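Local structure of peptidoglycan N-acetylglucosamine deacetylase (Bacillus cereus, 4L1G) at residues P83-T88 with H225-G229. The protein removes acetyl groups from N-acetylglucosamine residues of peptidoglycan, and from soluble chitin substrates and N-acetylchitooligomers, using a zinc ion. Numbering follows the deposited sequence.
With ACT (acetate ion), chain F.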
ATOM      1  N   PRO A  83     -10.521  -1.165  -3.884  1.00 14.48           N
ATOM      2  CA  PRO A  83     -11.458  -0.432  -3.032  1.00 15.07           C
ATOM      3  C   PRO A  83     -12.582  -1.327  -2.534  1.00 15.94           C
ATOM      4  O   PRO A  83     -12.720  -2.459  -2.994  1.00 16.16           O
ATOM      5  CB  PRO A  83     -12.032   0.612  -3.986  1.00 15.62           C
ATOM      6  CG  PRO A  83     -12.035  -0.079  -5.300  1.00 15.81           C
ATOM      7  CD  PRO A  83     -10.784  -0.926  -5.313  1.00 14.89           C
ATOM      8  N   ASP A  84     -13.369  -0.820  -1.595  1.00 20.44           N
ATOM      9  CA  ASP A  84     -14.578  -1.502  -1.156  1.00 21.60           C
ATOM     10  C   ASP A  84     -15.637  -0.460  -0.829  1.00 22.58           C
ATOM     11  O   ASP A  84     -15.379   0.739  -0.912  1.00 22.33           O
ATOM     12  CB  ASP A  84     -14.305  -2.383   0.062  1.00 21.44           C
ATOM     13  CG  ASP A  84     -14.142  -1.582   1.338  1.00 21.37           C
ATOM     14  OD1 ASP A  84     -14.834  -1.898   2.329  1.00 22.15           O
ATOM     15  OD2 ASP A  84     -13.321  -0.643   1.351  1.00 20.63           O
ATOM     16  N   LEU A  85     -16.824  -0.918  -0.450  1.00 24.89           N
ATOM     17  CA  LEU A  85     -17.944  -0.021  -0.198  1.00 26.04           C
ATOM     18  C   LEU A  85     -17.922   0.602   1.195  1.00 26.25           C
ATOM     19  O   LEU A  85     -18.416   1.712   1.390  1.00 26.86           O
ATOM     20  CB  LEU A  85     -19.266  -0.760  -0.414  1.00 27.49           C
ATOM     21  CG  LEU A  85     -20.120  -0.332  -1.609  1.00 28.51           C
ATOM     22  CD1 LEU A  85     -19.274   0.335  -2.685  1.00 27.47           C
ATOM     23  CD2 LEU A  85     -20.850  -1.537  -2.174  1.00 29.32           C
ATOM     24  N   GLU A  86     -17.351  -0.104   2.165  1.00 29.81           N
ATOM     25  CA  GLU A  86     -17.414   0.359   3.545  1.00 30.17           C
ATOM     26  C   GLU A  86     -16.122   0.996   4.059  1.00 28.98           C
ATOM     27  O   GLU A  86     -16.110   2.169   4.425  1.00 29.08           O
ATOM     28  CB  GLU A  86     -17.843  -0.772   4.479  1.00 30.97           C
ATOM     29  CG  GLU A  86     -18.070  -0.310   5.907  1.00 31.59           C
ATOM     30  CD  GLU A  86     -18.445  -1.439   6.842  1.00 32.46           C
ATOM     31  OE1 GLU A  86     -18.573  -1.181   8.058  1.00 33.10           O
ATOM     32  OE2 GLU A  86     -18.613  -2.581   6.364  1.00 32.75           O
ATOM     33  N   PHE A  87     -15.042   0.224   4.087  1.00 18.71           N
ATOM     34  CA  PHE A  87     -13.818   0.659   4.759  1.00 17.72           C
ATOM     35  C   PHE A  87     -13.030   1.741   4.024  1.00 16.88           C
ATOM     36  O   PHE A  87     -12.554   2.687   4.648  1.00 16.63           O
ATOM     37  CB  PHE A  87     -12.929  -0.540   5.098  1.00 16.51           C
ATOM     38  CG  PHE A  87     -13.615  -1.564   5.949  1.00 17.33           C
ATOM     39  CD1 PHE A  87     -14.069  -1.234   7.216  1.00 18.09           C
ATOM     40  CD2 PHE A  87     -13.816  -2.852   5.482  1.00 17.56           C
ATOM     41  CE1 PHE A  87     -14.709  -2.169   8.005  1.00 19.10           C
ATOM     42  CE2 PHE A  87     -14.454  -3.792   6.265  1.00 18.56           C
ATOM     43  CZ  PHE A  87     -14.903  -3.450   7.529  1.00 19.34           C
ATOM     44  N   THR A  88     -12.895   1.611   2.709  1.00 16.42           N
ATOM     45  CA  THR A  88     -12.178   2.616   1.925  1.00 15.79           C
ATOM     46  C   THR A  88     -12.730   4.049   2.072  1.00 16.40           C
ATOM     47  O   THR A  88     -11.954   4.982   2.277  1.00 15.92           O
ATOM     48  CB  THR A  88     -12.048   2.222   0.434  1.00 15.55           C
ATOM     49  OG1 THR A  88     -11.460   0.920   0.332  1.00 15.01           O
ATOM     50  CG2 THR A  88     -11.181   3.226  -0.312  1.00 14.97           C
ATOM     51  N   HIS A 225      -5.390  -2.730   5.932  1.00 14.52           N
ATOM     52  CA  HIS A 225      -6.228  -3.284   4.874  1.00 15.05           C
ATOM     53  C   HIS A 225      -7.570  -2.571   4.743  1.00 15.02           C
ATOM     54  O   HIS A 225      -8.106  -2.040   5.714  1.00 15.38           O
ATOM     55  CB  HIS A 225      -6.468  -4.782   5.101  1.00 16.08           C
ATOM     56  CG  HIS A 225      -5.238  -5.623   4.957  1.00 14.95           C
ATOM     57  ND1 HIS A 225      -4.378  -5.873   6.006  1.00 15.02           N
ATOM     58  CD2 HIS A 225      -4.721  -6.270   3.885  1.00 13.59           C
ATOM     59  CE1 HIS A 225      -3.386  -6.638   5.587  1.00 13.71           C
ATOM     60  NE2 HIS A 225      -3.570  -6.893   4.303  1.00 12.88           N
ATOM     61  N   SER A 226      -8.103  -2.565   3.526  1.00 19.69           N
ATOM     62  CA  SER A 226      -9.465  -2.112   3.280  1.00 19.76           C
ATOM     63  C   SER A 226     -10.176  -3.156   2.425  1.00 20.06           C
ATOM     64  O   SER A 226     -10.832  -2.830   1.436  1.00 19.66           O
ATOM     65  CB  SER A 226      -9.478  -0.741   2.600  1.00 18.62           C
ATOM     66  OG  SER A 226      -8.693  -0.745   1.421  1.00 17.98           O
ATOM     67  N   THR A 227     -10.032  -4.416   2.826  1.00 18.21           N
ATOM     68  CA  THR A 227     -10.583  -5.553   2.100  1.00 18.34           C
ATOM     69  C   THR A 227     -12.100  -5.625   2.245  1.00 18.91           C
ATOM     70  O   THR A 227     -12.621  -5.509   3.355  1.00 19.67           O
ATOM     71  CB  THR A 227      -9.993  -6.877   2.634  1.00 18.69           C
ATOM     72  OG1 THR A 227      -8.583  -6.730   2.853  1.00 18.23           O
ATOM     73  CG2 THR A 227     -10.242  -8.016   1.661  1.00 18.14           C
ATOM     74  N   PRO A 228     -12.813  -5.814   1.121  1.00 16.68           N
ATOM     75  CA  PRO A 228     -14.263  -6.039   1.145  1.00 18.32           C
ATOM     76  C   PRO A 228     -14.631  -7.189   2.077  1.00 19.11           C
ATOM     77  O   PRO A 228     -14.039  -8.266   1.988  1.00 18.91           O
ATOM     78  CB  PRO A 228     -14.578  -6.421  -0.303  1.00 18.54           C
ATOM     79  CG  PRO A 228     -13.536  -5.735  -1.104  1.00 17.41           C
ATOM     80  CD  PRO A 228     -12.289  -5.738  -0.255  1.00 16.31           C
ATOM     81  N   GLY A 229     -15.580  -6.951   2.977  1.00 24.32           N
ATOM     82  CA  GLY A 229     -16.048  -7.980   3.888  1.00 25.33           C
ATOM     83  C   GLY A 229     -15.094  -8.298   5.026  1.00 25.21           C
ATOM     84  O   GLY A 229     -15.346  -9.211   5.811  1.00 26.10           O
TER
HETATM   85  C   ACT F 302      -1.286  -8.434   1.583  1.00 32.34           C
HETATM   86  O   ACT F 302      -1.611  -9.634   1.703  1.00 45.66           O
HETATM   87  OXT ACT F 302      -2.166  -7.601   1.884  1.00 31.48           O
HETATM   88  CH3 ACT F 302       0.076  -8.018   1.106  1.00 28.83           C
HETATM   89  O   HOH W   1     -16.455  -4.013   2.790  1.00 32.25           O
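Pro-228 lays its ring against Asp-84, with Pro-228 CG 3.6 Å from Asp-84 CB. The same ring borders the carbonyl oxygen of Pro-83. Beside this contact, Phe-87 turns the CD2 edge of its ring to the backbone O of Thr-227, which lies near the ring plane at 3.6 Å from Phe-87 CD2, while its CB packs on Ser-226. Leu-232 also touches the Phe-87 side chain.

The polar work centres on the Asp-84 carboxylate, folded back over its own loop with CG between the backbone N and carbonyl carbon (chi1 75°). Asp-84 OD1 accepts from Phe-87 N on the syn side at 2.8 Å, an Asx motif, and from Glu-86 N above the carboxylate plane, an Asx turn. Asp-84 OD2 accepts from Thr-88 N on its syn side (2.7 Å) and from Thr-88 OG1 nearly in line with the C-O bond (2.6 Å).

Across the contact direct polar links are sparse. Asp-84 OD2 lies 3.3 Å from Ser-226 O, two acceptors that cannot bond. A water donates to Asp-84 OD1 and accepts from Gly-229 N (3.1 Å), bridging the loops. The Ser-226 OG proton is unsettled between Thr-88 OG1, at 3.4 Å, and Asp-80 O, both weak.

These loops follow strands 74-80 and 221-225 of the NodB-type barrel. His-225, ending the latter, is the predicted proton donor; its NE2 hydrogen-bonds an acetate, probably from the crystallisation liquor. Thr-227 OG1 bonds to the zinc ligand Asp-81. Four protein donors and a water hold the buried carboxylate, probably fixing the turn into helix 89-97, which 225-229 meets mostly by packing.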